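Local coordinates for protein berberine bridge enzyme-like 28 (Arabidopsis thaliana, PDB 5D79) that binds FAD as a secreted oxidoreductase of the berberine bridge enzyme-like family and takes part in adaptation to salt stress, at residues A[28-32]-A[79-83]; A[102-108]-A[125-131]; A[273-279]-A[423-427]. All blocks are in the same frame, centred on the assembly; numbering follows the deposited sequence.

The three contacts follow one another along the chain, none nesting in or crossing another. Contact 1 closes the first loop, laying the N-terminal helix 29-36 against strand 80-82. The chain then runs through helix 87-100 into contact 2, where strands 103-107 and 125-129 pair side by side around a short loop and meet the cofactor. These two touch: strand 125-129 lies between 80-82 and 103-107 in one four-stranded sheet, with Val127 N and O both bonded to the strand of contact 1. Contact 3, whose centre is about 38 Å from that of contact 2, closes a much longer loop on the opposite side of the chain's centre, joining helix 263-276 to the seven-stranded antiparallel sheet.

Contact 1: A[28-32]-A[79-83]; sequences HEDFL and VSIIT
The imidazole of His28 lies with one face over the CG1 methyl of Val79, a CH-pi contact in which Val79 CG1 sits 3.3 Å from the centroid of the His28 ring and 16° off its normal. His28, at chi1 168° (t), directs its CA-to-CB bond toward 79-83, as does Val79 (chi1 69°, p). At the edge of the same ring, His28 NE2 comes within 3.3 Å of Ser80 OG in a weak hydrogen bond. Residues 29-32 form the first turn of helix 29-36, which opens with Leu32 N bonded to His28 O at 3.0 Å; residues 80-82 are an extended strand. The backbones stay well apart, with CA atoms 8.3 Å from each other for His28 and Val79 and 8.6 Å for Leu32 and Ser80, so side chains alone span the gap. Phe31 (chi1 162°, t) presents the edge of its ring, placing CE2 3.7 Å from Ser80 OG and CZ 4.3 Å from Ile82 CD1. Leu32 (m, t) starts out sideways but brings CD2 to 4.3 Å from Ser80 CB. Phe31 also packs on Cys96 and His100 of helix 87-100, and Cys34, farther along helix 29-36, is disulfide-bonded to Cys96. The N-terminal helix is thus fastened covalently to the helix that follows strand 80-82. With only 195 Å² buried, the contact itself rests mainly on the CH-pi contact of Val79 with His28 and on apolar packing, with a single weak hydrogen bond at Ser80 OG.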
loop_
_atom_site.group_PDB
_atom_site.type_symbol
_atom_site.label_atom_id
_atom_site.label_comp_id
_atom_site.label_asym_id
_atom_site.label_seq_id
_atom_site.Cartn_x
_atom_site.Cartn_y
_atom_site.Cartn_z
ATOM N N HIS A 28 -23.554 5.966 -22.173
ATOM C CA HIS A 28 -22.567 6.834 -21.531
ATOM C C HIS A 28 -22.888 8.287 -21.804
ATOM O O HIS A 28 -22.549 9.192 -21.035
ATOM C CB HIS A 28 -21.152 6.519 -22.027
ATOM C CG HIS A 28 -20.136 7.546 -21.627
ATOM N ND1 HIS A 28 -19.506 8.366 -22.538
ATOM C CD2 HIS A 28 -19.657 7.899 -20.411
ATOM C CE1 HIS A 28 -18.680 9.177 -21.902
ATOM N NE2 HIS A 28 -18.749 8.911 -20.610
ATOM N N GLU A 29 -23.535 8.490 -22.940
ATOM C CA GLU A 29 -23.965 9.800 -23.396
ATOM C C GLU A 29 -24.919 10.436 -22.380
ATOM O O GLU A 29 -24.664 11.534 -21.878
ATOM C CB GLU A 29 -24.619 9.673 -24.785
ATOM C CG GLU A 29 -25.666 8.533 -24.936
ATOM C CD GLU A 29 -25.066 7.126 -24.938
ATOM O OE1 GLU A 29 -25.790 6.168 -24.586
ATOM O OE2 GLU A 29 -23.874 6.982 -25.285
ATOM N N ASP A 30 -26.001 9.723 -22.072
ATOM C CA ASP A 30 -26.995 10.173 -21.109
ATOM C C ASP A 30 -26.327 10.366 -19.758
ATOM O O ASP A 30 -26.652 11.295 -19.017
ATOM C CB ASP A 30 -28.151 9.164 -20.990
ATOM C CG ASP A 30 -28.622 8.625 -22.340
ATOM O OD1 ASP A 30 -28.037 7.634 -22.832
ATOM O OD2 ASP A 30 -29.598 9.177 -22.894
ATOM N N PHE A 31 -25.391 9.467 -19.453
ATOM C CA PHE A 31 -24.635 9.519 -18.209
ATOM C C PHE A 31 -24.037 10.903 -18.036
ATOM O O PHE A 31 -24.247 11.554 -17.009
ATOM C CB PHE A 31 -23.535 8.449 -18.189
ATOM C CG PHE A 31 -22.459 8.704 -17.161
ATOM C CD1 PHE A 31 -22.727 8.570 -15.806
ATOM C CD2 PHE A 31 -21.186 9.080 -17.552
ATOM C CE1 PHE A 31 -21.746 8.811 -14.864
ATOM C CE2 PHE A 31 -20.205 9.322 -16.612
ATOM C CZ PHE A 31 -20.484 9.187 -15.270
ATOM N N LEU A 32 -23.319 11.350 -19.066
ATOM C CA LEU A 32 -22.714 12.681 -19.087
ATOM C C LEU A 32 -23.759 13.757 -18.834
ATOM O O LEU A 32 -23.555 14.650 -18.008
ATOM C CB LEU A 32 -22.017 12.940 -20.426
ATOM C CG LEU A 32 -20.822 12.061 -20.783
ATOM C CD1 LEU A 32 -20.518 12.158 -22.266
ATOM C CD2 LEU A 32 -19.606 12.466 -19.958
ATOM N N VAL A 79 -13.587 6.657 -20.718
ATOM C CA VAL A 79 -14.316 7.528 -21.627
ATOM C C VAL A 79 -14.644 8.851 -20.905
ATOM O O VAL A 79 -15.050 9.846 -21.527
ATOM C CB VAL A 79 -15.582 6.809 -22.153
ATOM C CG1 VAL A 79 -16.594 6.628 -21.038
ATOM C CG2 VAL A 79 -16.169 7.527 -23.346
ATOM N N SER A 80 -14.424 8.864 -19.588
ATOM C CA SER A 80 -14.538 10.090 -18.797
ATOM C C SER A 80 -13.795 10.016 -17.448
ATOM O O SER A 80 -13.672 8.945 -16.839
ATOM C CB SER A 80 -16.021 10.446 -18.565
ATOM O OG SER A 80 -16.751 9.384 -17.976
ATOM N N ILE A 81 -13.281 11.170 -17.016
ATOM C CA ILE A 81 -12.715 11.345 -15.683
ATOM C C ILE A 81 -13.446 12.472 -14.979
ATOM O O ILE A 81 -13.662 13.524 -15.553
ATOM C CB ILE A 81 -11.210 11.675 -15.728
ATOM C CG1 ILE A 81 -10.436 10.569 -16.449
ATOM C CG2 ILE A 81 -10.657 11.901 -14.322
ATOM C CD1 ILE A 81 -9.020 10.961 -16.812
ATOM N N ILE A 82 -13.833 12.252 -13.734
ATOM C CA ILE A 82 -14.470 13.291 -12.942
ATOM C C ILE A 82 -13.595 13.596 -11.719
ATOM O O ILE A 82 -13.200 12.687 -10.981
ATOM C CB ILE A 82 -15.903 12.880 -12.498
ATOM C CG1 ILE A 82 -16.740 12.409 -13.695
ATOM C CG2 ILE A 82 -16.602 14.028 -11.801
ATOM C CD1 ILE A 82 -16.728 10.892 -13.926
ATOM N N THR A 83 -13.265 14.873 -11.533
ATOM C CA THR A 83 -12.495 15.316 -10.370
ATOM C C THR A 83 -13.411 16.094 -9.425
ATOM O O THR A 83 -13.436 17.325 -9.456
ATOM C CB THR A 83 -11.251 16.204 -10.763
ATOM O OG1 THR A 83 -11.668 17.458 -11.330
ATOM C CG2 THR A 83 -10.350 15.479 -11.750
#

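Contact 2: A[102-108]-A[125-131]; sequences IHVRTRS and FAVIDLR. With FAD (flavin-adenine dinucleotide), chain E.
Strands 103-107 and 125-129 run parallel, their short axes 4.4 Å apart at the closest and crossing at -30°. Val104 stands opposite Ala126, Arg105 opposite Val127, Thr106 opposite Ile128 and Arg107 opposite Asp129, with CA atoms 4.7 to 4.9 Å apart. Five backbone bonds form the ladder: Ala126 N to His103 O (2.9 Å), Arg105 N to Ala126 O (2.8 Å), Ile128 N to Arg105 O (2.8 Å), Arg107 N to Ile128 O (2.9 Å) and Leu130 N to Arg107 O (2.8 Å). The other edge of 125-129 is taken by strand 80-82. Val104, Thr106, Ala126 and Ile128 share one face; there Val104 CG2 meets Ile128 CD1 at 4.0 Å, and helix 87-100 covers Val104 and Ile128. On the other face, Arg107 (t, t, p) reaches Asp129 OD2 through NE (3.2 Å) and NH2 (2.9 Å). Arg131 NH2 joins Asp129 OD2 at 2.8 Å, completing a salt-bridge network, while Asp129 OD1 accepts Arg131 NE (2.9 Å) and, in an Asx turn, Arg131 N (3.0 Å). Arg107 NH1 and Arg131 NH2 also bond Leu61 O and Ser63 OG. A water 2.5 Å from Asp129 OD1 links it to Ser108 O at 2.7 Å. Arg105 turns instead to Leu116 O and Glu523. Ending strand 103-107, FAD O2B donates to Thr106 O (2.9 Å), Ser108 N to FAD O2A (2.9 Å), and Ser108 OG, also bonded to Thr149 O, to FAD N7A (2.6 Å). Sheet edge and following turn thereby hold adenosine and phosphate, typical of the PCMH-type FAD-binding domain.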
loop_
_atom_site.group_PDB
_atom_site.type_symbol
_atom_site.label_atom_id
_atom_site.label_comp_id
_atom_site.label_asym_id
_atom_site.label_seq_id
_atom_site.Cartn_x
_atom_site.Cartn_y
_atom_site.Cartn_z
ATOM N N ILE A 102 -23.014 2.688 -16.289
ATOM C CA ILE A 102 -21.618 3.051 -16.423
ATOM C C ILE A 102 -20.779 2.527 -15.262
ATOM O O ILE A 102 -21.103 2.713 -14.085
ATOM C CB ILE A 102 -21.450 4.557 -16.542
ATOM C CG1 ILE A 102 -21.914 5.009 -17.924
ATOM C CG2 ILE A 102 -19.999 4.937 -16.359
ATOM C CD1 ILE A 102 -21.074 4.441 -19.047
ATOM N N HIS A 103 -19.699 1.852 -15.629
ATOM C CA HIS A 103 -18.749 1.288 -14.692
ATOM C C HIS A 103 -17.751 2.366 -14.282
ATOM O O HIS A 103 -17.348 3.163 -15.120
ATOM C CB HIS A 103 -18.058 0.101 -15.355
ATOM C CG HIS A 103 -17.041 -0.570 -14.499
ATOM N ND1 HIS A 103 -17.280 -0.904 -13.186
ATOM C CD2 HIS A 103 -15.783 -0.988 -14.774
ATOM C CE1 HIS A 103 -16.206 -1.487 -12.683
ATOM N NE2 HIS A 103 -15.284 -1.551 -13.627
ATOM N N VAL A 104 -17.366 2.424 -13.010
ATOM C CA VAL A 104 -16.372 3.414 -12.589
ATOM C C VAL A 104 -15.190 2.798 -11.864
ATOM O O VAL A 104 -15.258 1.667 -11.394
ATOM C CB VAL A 104 -16.970 4.489 -11.659
ATOM C CG1 VAL A 104 -18.198 5.117 -12.294
ATOM C CG2 VAL A 104 -17.300 3.899 -10.301
ATOM N N ARG A 105 -14.103 3.562 -11.790
ATOM C CA ARG A 105 -12.960 3.224 -10.955
ATOM C C ARG A 105 -12.592 4.443 -10.132
ATOM O O ARG A 105 -12.675 5.554 -10.624
ATOM C CB ARG A 105 -11.774 2.771 -11.800
ATOM C CG ARG A 105 -11.981 1.440 -12.493
ATOM C CD ARG A 105 -12.152 0.306 -11.497
ATOM N NE ARG A 105 -12.591 -0.917 -12.161
ATOM C CZ ARG A 105 -11.782 -1.889 -12.567
ATOM N NH1 ARG A 105 -10.474 -1.797 -12.363
ATOM N NH2 ARG A 105 -12.282 -2.962 -13.164
ATOM N N THR A 106 -12.192 4.240 -8.879
ATOM C CA THR A 106 -11.864 5.356 -7.996
ATOM C C THR A 106 -10.361 5.499 -7.767
ATOM O O THR A 106 -9.702 4.566 -7.307
ATOM C CB THR A 106 -12.544 5.205 -6.636
ATOM O OG1 THR A 106 -13.956 5.290 -6.805
ATOM C CG2 THR A 106 -12.090 6.306 -5.689
ATOM N N ARG A 107 -9.819 6.674 -8.074
ATOM C CA ARG A 107 -8.396 6.906 -7.876
ATOM C C ARG A 107 -8.132 7.955 -6.804
ATOM O O ARG A 107 -8.731 9.027 -6.821
ATOM C CB ARG A 107 -7.730 7.330 -9.187
ATOM C CG ARG A 107 -6.228 7.488 -9.059
ATOM C CD ARG A 107 -5.526 7.498 -10.394
ATOM N NE ARG A 107 -5.773 8.728 -11.130
ATOM C CZ ARG A 107 -5.331 8.960 -12.358
ATOM N NH1 ARG A 107 -4.625 8.033 -12.991
ATOM N NH2 ARG A 107 -5.596 10.122 -12.946
ATOM N N SER A 108 -7.236 7.637 -5.868
ATOM C CA SER A 108 -6.730 8.632 -4.921
ATOM C C SER A 108 -5.408 9.211 -5.417
ATOM O O SER A 108 -5.376 10.316 -5.930
ATOM C CB SER A 108 -6.554 8.036 -3.524
ATOM O OG SER A 108 -7.802 7.646 -2.984
ATOM N N PHE A 125 -15.328 2.357 -18.998
ATOM C CA PHE A 125 -15.422 2.855 -17.633
ATOM C C PHE A 125 -15.144 4.345 -17.539
ATOM O O PHE A 125 -14.723 4.975 -18.501
ATOM C CB PHE A 125 -14.452 2.096 -16.721
ATOM C CG PHE A 125 -13.003 2.429 -16.960
ATOM C CD1 PHE A 125 -12.322 1.898 -18.049
ATOM C CD2 PHE A 125 -12.315 3.267 -16.092
ATOM C CE1 PHE A 125 -10.982 2.205 -18.268
ATOM C CE2 PHE A 125 -10.974 3.572 -16.308
ATOM C CZ PHE A 125 -10.311 3.042 -17.397
ATOM N N ALA A 126 -15.387 4.900 -16.362
ATOM C CA ALA A 126 -15.023 6.266 -16.061
ATOM C C ALA A 126 -14.173 6.261 -14.789
ATOM O O ALA A 126 -14.121 5.246 -14.089
ATOM C CB ALA A 126 -16.260 7.117 -15.893
ATOM N N VAL A 127 -13.513 7.383 -14.494
ATOM C CA VAL A 127 -12.651 7.493 -13.318
ATOM C C VAL A 127 -13.115 8.589 -12.365
ATOM O O VAL A 127 -13.318 9.716 -12.774
ATOM C CB VAL A 127 -11.176 7.781 -13.718
ATOM C CG1 VAL A 127 -10.357 8.188 -12.503
ATOM C CG2 VAL A 127 -10.551 6.575 -14.400
ATOM N N ILE A 128 -13.293 8.242 -11.094
ATOM C CA ILE A 128 -13.478 9.224 -10.024
ATOM C C ILE A 128 -12.116 9.546 -9.371
ATOM O O ILE A 128 -11.671 8.836 -8.455
ATOM C CB ILE A 128 -14.461 8.716 -8.928
ATOM C CG1 ILE A 128 -15.717 8.100 -9.546
ATOM C CG2 ILE A 128 -14.837 9.836 -7.977
ATOM C CD1 ILE A 128 -16.607 7.419 -8.543
ATOM N N ASP A 129 -11.457 10.597 -9.858
ATOM C CA ASP A 129 -10.156 11.027 -9.342
ATOM C C ASP A 129 -10.378 11.964 -8.155
ATOM O O ASP A 129 -11.032 13.002 -8.291
ATOM C CB ASP A 129 -9.347 11.712 -10.455
ATOM C CG ASP A 129 -7.872 11.963 -10.083
ATOM O OD1 ASP A 129 -7.589 12.508 -8.995
ATOM O OD2 ASP A 129 -6.990 11.633 -10.912
ATOM N N LEU A 130 -9.825 11.597 -6.999
ATOM C CA LEU A 130 -10.104 12.296 -5.739
ATOM C C LEU A 130 -9.106 13.392 -5.412
ATOM O O LEU A 130 -9.077 13.888 -4.289
ATOM C CB LEU A 130 -10.139 11.302 -4.582
ATOM C CG LEU A 130 -11.229 10.240 -4.706
ATOM C CD1 LEU A 130 -11.051 9.175 -3.655
ATOM C CD2 LEU A 130 -12.590 10.891 -4.581
ATOM N N ARG A 131 -8.315 13.781 -6.404
ATOM C CA ARG A 131 -7.238 14.743 -6.216
ATOM C C ARG A 131 -7.656 16.068 -5.568
ATOM O O ARG A 131 -6.840 16.724 -4.937
ATOM C CB ARG A 131 -6.582 15.034 -7.561
ATOM C CG ARG A 131 -7.450 15.811 -8.543
ATOM C CD ARG A 131 -6.709 15.944 -9.841
ATOM N NE ARG A 131 -6.047 14.682 -10.142
ATOM C CZ ARG A 131 -5.269 14.470 -11.194
ATOM N NH1 ARG A 131 -5.043 15.446 -12.064
ATOM N NH2 ARG A 131 -4.718 13.276 -11.373
HETATM P PA FAD E . -4.817 4.090 -5.984
HETATM O O1A FAD E . -4.393 3.471 -7.292
HETATM O O2A FAD E . -5.389 5.479 -6.150
HETATM O O5B FAD E . -5.848 3.102 -5.229
HETATM C C5B FAD E . -5.588 1.710 -5.117
HETATM C C4B FAD E . -6.863 0.885 -4.900
HETATM O O4B FAD E . -7.641 1.485 -3.880
HETATM C C3B FAD E . -7.715 0.839 -6.160
HETATM O O3B FAD E . -8.354 -0.412 -6.299
HETATM C C2B FAD E . -8.725 1.949 -5.927
HETATM O O2B FAD E . -9.946 1.725 -6.609
HETATM C C1B FAD E . -8.864 1.970 -4.408
HETATM N N9A FAD E . -9.186 3.297 -3.840
HETATM C C8A FAD E . -8.415 4.438 -3.815
HETATM N N7A FAD E . -9.109 5.411 -3.171
HETATM C C5A FAD E . -10.307 4.912 -2.783
HETATM C C6A FAD E . -11.398 5.454 -2.102
HETATM N N6A FAD E . -11.300 6.623 -1.480
HETATM N N1A FAD E . -12.505 4.668 -1.849
HETATM C C2A FAD E . -12.529 3.354 -2.260
HETATM N N3A FAD E . -11.448 2.825 -2.938
HETATM C C4A FAD E . -10.358 3.585 -3.195
HETATM N N1 FAD E . 2.086 -0.145 0.797
HETATM C C2 FAD E . 2.478 -0.448 2.090
HETATM O O2 FAD E . 1.633 -0.681 2.963
HETATM N N3 FAD E . 3.831 -0.470 2.405
HETATM C C4 FAD E . 4.796 -0.197 1.448
HETATM O O4 FAD E . 5.977 -0.113 1.790
HETATM C C4X FAD E . 4.396 0.129 0.152
HETATM N N5 FAD E . 5.319 0.539 -0.798
HETATM C C5X FAD E . 4.875 1.147 -1.963
HETATM C C6 FAD E . 5.760 1.793 -2.824
HETATM C C7 FAD E . 5.299 2.394 -3.998
HETATM C C7M FAD E . 6.262 3.076 -4.922
HETATM C C8 FAD E . 3.934 2.392 -4.294
HETATM C C8M FAD E . 3.414 3.009 -5.560
HETATM C C9 FAD E . 3.051 1.745 -3.437
HETATM C C9A FAD E . 3.522 1.080 -2.301
HETATM N N10 FAD E . 2.651 0.403 -1.461
HETATM C C10 FAD E . 3.030 0.181 -0.152
HETATM C "C1'" FAD E . 1.293 -0.007 -1.943
HETATM C "C2'" FAD E . 0.219 1.034 -1.692
HETATM O "O2'" FAD E . 0.012 1.159 -0.302
HETATM C "C3'" FAD E . -1.046 0.570 -2.405
HETATM O "O3'" FAD E . -0.804 0.588 -3.795
HETATM C "C4'" FAD E . -2.218 1.484 -2.142
HETATM O "O4'" FAD E . -3.418 0.786 -2.345
HETATM C "C5'" FAD E . -2.202 2.618 -3.142
HETATM O "O5'" FAD E . -3.069 3.632 -2.689
HETATM P P FAD E . -3.284 4.901 -3.644
HETATM O O1P FAD E . -4.443 5.725 -3.149
HETATM O O2P FAD E . -2.025 5.728 -3.733
HETATM O O3P FAD E . -3.508 4.133 -5.045
HETATM O O HOH W 1 -5.384 11.513 -8.400
#

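Contact 3: A[273-279]-A[423-427]; sequences WQYAADK and NLYEI
A classic beta bulge begins strand 425-434, where Leu424 and Tyr425 both face Val372 of the neighbouring strand, and the C-terminal end of helix 263-276 packs against it. Tyr425 (chi1 61°, p) points toward the helix and receives the edge of Trp273 on its ring face. In this T-shaped pair the Trp273 six-membered ring and the Tyr425 ring lie 4.9 Å apart at their centroids with planes at 65°, and Trp273 CZ3 is 3.6 Å from Tyr425 CD1. Trp273 (chi1 176°, t) donates its NE1 hydrogen to Ile286 O. Tyr425 OH donates to Gln274 OE1 at 2.6 Å, an acceptor shared with the backbone N of Ile376. Farther along 273-279, Asp278 is the closest backbone neighbour of Leu424, with CA atoms 5.7 Å apart; Asp278 CB lies 3.4 Å from Leu424 O, and Asp278 OD2 3.5 Å from Leu424 CD2. Asp278 OD1 is held in a salt bridge by Lys279 NZ at 2.6 Å. A water lies 2.5 Å from Asp278 OD2 and 3.0 Å from Asn423 O. Burying 307 Å², this is the helix-on-sheet packing of an antiparallel seven-stranded sheet, as in the substrate-binding domain of berberine bridge enzyme relatives.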
loop_
_atom_site.group_PDB
_atom_site.type_symbol
_atom_site.label_atom_id
_atom_site.label_comp_id
_atom_site.label_asym_id
_atom_site.label_seq_id
_atom_site.Cartn_x
_atom_site.Cartn_y
_atom_site.Cartn_z
ATOM N N TRP A 273 18.937 -12.385 11.911
ATOM C CA TRP A 273 17.820 -11.435 11.867
ATOM C C TRP A 273 16.486 -12.182 11.876
ATOM O O TRP A 273 15.532 -11.761 12.511
ATOM C CB TRP A 273 17.929 -10.532 10.631
ATOM C CG TRP A 273 16.767 -9.552 10.401
ATOM C CD1 TRP A 273 16.682 -8.262 10.843
ATOM C CD2 TRP A 273 15.559 -9.791 9.641
ATOM N NE1 TRP A 273 15.497 -7.688 10.419
ATOM C CE2 TRP A 273 14.792 -8.607 9.688
ATOM C CE3 TRP A 273 15.046 -10.901 8.951
ATOM C CZ2 TRP A 273 13.544 -8.499 9.070
ATOM C CZ3 TRP A 273 13.806 -10.788 8.334
ATOM C CH2 TRP A 273 13.071 -9.598 8.398
ATOM N N GLN A 274 16.437 -13.311 11.185
ATOM C CA GLN A 274 15.194 -14.060 11.025
ATOM C C GLN A 274 14.629 -14.573 12.331
ATOM O O GLN A 274 13.428 -14.817 12.438
ATOM C CB GLN A 274 15.399 -15.246 10.088
ATOM C CG GLN A 274 15.281 -14.912 8.622
ATOM C CD GLN A 274 15.152 -16.158 7.796
ATOM O OE1 GLN A 274 14.213 -16.302 7.026
ATOM N NE2 GLN A 274 16.093 -17.085 7.967
ATOM N N TYR A 275 15.500 -14.755 13.314
ATOM C CA TYR A 275 15.080 -15.270 14.605
ATOM C C TYR A 275 14.832 -14.137 15.608
ATOM O O TYR A 275 14.056 -14.293 16.547
ATOM C CB TYR A 275 16.125 -16.253 15.142
ATOM C CG TYR A 275 16.245 -17.525 14.318
ATOM C CD1 TYR A 275 17.114 -17.600 13.231
ATOM C CD2 TYR A 275 15.490 -18.648 14.627
ATOM C CE1 TYR A 275 17.227 -18.754 12.474
ATOM C CE2 TYR A 275 15.599 -19.813 13.883
ATOM C CZ TYR A 275 16.461 -19.863 12.802
ATOM O OH TYR A 275 16.561 -21.030 12.059
ATOM N N ALA A 276 15.469 -12.991 15.385
ATOM C CA ALA A 276 15.455 -11.887 16.346
ATOM C C ALA A 276 14.446 -10.781 16.049
ATOM O O ALA A 276 13.884 -10.205 16.980
ATOM C CB ALA A 276 16.858 -11.268 16.439
ATOM N N ALA A 277 14.238 -10.485 14.760
ATOM C CA ALA A 277 13.590 -9.244 14.303
ATOM C C ALA A 277 12.141 -9.059 14.752
ATOM O O ALA A 277 11.726 -7.927 15.037
ATOM C CB ALA A 277 13.663 -9.158 12.794
ATOM N N ASP A 278 11.375 -10.153 14.812
ATOM C CA ASP A 278 9.969 -10.084 15.217
ATOM C C ASP A 278 9.768 -10.233 16.728
ATOM O O ASP A 278 8.649 -10.143 17.217
ATOM C CB ASP A 278 9.139 -11.148 14.474
ATOM C CG ASP A 278 9.269 -12.538 15.077
ATOM O OD1 ASP A 278 10.412 -13.026 15.243
ATOM O OD2 ASP A 278 8.220 -13.147 15.391
ATOM N N LYS A 279 10.849 -10.448 17.466
ATOM C CA LYS A 279 10.756 -10.704 18.900
ATOM C C LYS A 279 11.398 -9.604 19.744
ATOM O O LYS A 279 11.345 -9.663 20.972
ATOM C CB LYS A 279 11.412 -12.041 19.244
ATOM C CG LYS A 279 10.776 -13.256 18.583
ATOM C CD LYS A 279 11.623 -14.507 18.827
ATOM C CE LYS A 279 11.213 -15.644 17.915
ATOM N NZ LYS A 279 11.143 -15.202 16.488
ATOM N N ASN A 423 3.245 -15.029 11.762
ATOM C CA ASN A 423 4.037 -14.478 10.668
ATOM C C ASN A 423 5.215 -13.751 11.245
ATOM O O ASN A 423 5.048 -12.796 11.994
ATOM C CB ASN A 423 3.212 -13.542 9.790
ATOM C CG ASN A 423 2.011 -14.220 9.208
ATOM O OD1 ASN A 423 2.127 -15.030 8.291
ATOM N ND2 ASN A 423 0.837 -13.914 9.754
ATOM N N LEU A 424 6.406 -14.231 10.910
ATOM C CA LEU A 424 7.642 -13.617 11.372
ATOM C C LEU A 424 7.894 -12.287 10.641
ATOM O O LEU A 424 8.166 -11.260 11.267
ATOM C CB LEU A 424 8.822 -14.573 11.167
ATOM C CG LEU A 424 8.739 -15.963 11.783
ATOM C CD1 LEU A 424 10.076 -16.611 11.652
ATOM C CD2 LEU A 424 8.350 -15.860 13.231
ATOM N N TYR A 425 7.802 -12.313 9.313
ATOM C CA TYR A 425 7.993 -11.109 8.519
ATOM C C TYR A 425 7.323 -11.230 7.159
ATOM O O TYR A 425 6.885 -12.304 6.752
ATOM C CB TYR A 425 9.488 -10.801 8.354
ATOM C CG TYR A 425 10.299 -11.857 7.638
ATOM C CD1 TYR A 425 10.897 -12.899 8.348
ATOM C CD2 TYR A 425 10.494 -11.800 6.267
ATOM C CE1 TYR A 425 11.654 -13.865 7.716
ATOM C CE2 TYR A 425 11.254 -12.770 5.616
ATOM C CZ TYR A 425 11.829 -13.797 6.346
ATOM O OH TYR A 425 12.584 -14.760 5.714
ATOM N N GLU A 426 7.235 -10.108 6.468
ATOM C CA GLU A 426 6.677 -10.071 5.132
ATOM C C GLU A 426 7.838 -9.799 4.178
ATOM O O GLU A 426 8.799 -9.113 4.533
ATOM C CB GLU A 426 5.575 -9.005 5.037
ATOM C CG GLU A 426 4.835 -8.936 3.696
ATOM C CD GLU A 426 5.445 -7.924 2.739
ATOM O OE1 GLU A 426 6.331 -7.150 3.170
ATOM O OE2 GLU A 426 5.037 -7.898 1.560
ATOM N N ILE A 427 7.771 -10.365 2.984
ATOM C CA ILE A 427 8.845 -10.178 2.031
ATOM C C ILE A 427 8.276 -9.776 0.666
ATOM O O ILE A 427 7.343 -10.402 0.159
ATOM C CB ILE A 427 9.726 -11.456 1.924
ATOM C CG1 ILE A 427 10.814 -11.299 0.863
ATOM C CG2 ILE A 427 8.887 -12.685 1.648
ATOM C CD1 ILE A 427 11.846 -12.389 0.949
HETATM O O HOH W 2 5.759 -12.821 14.928
#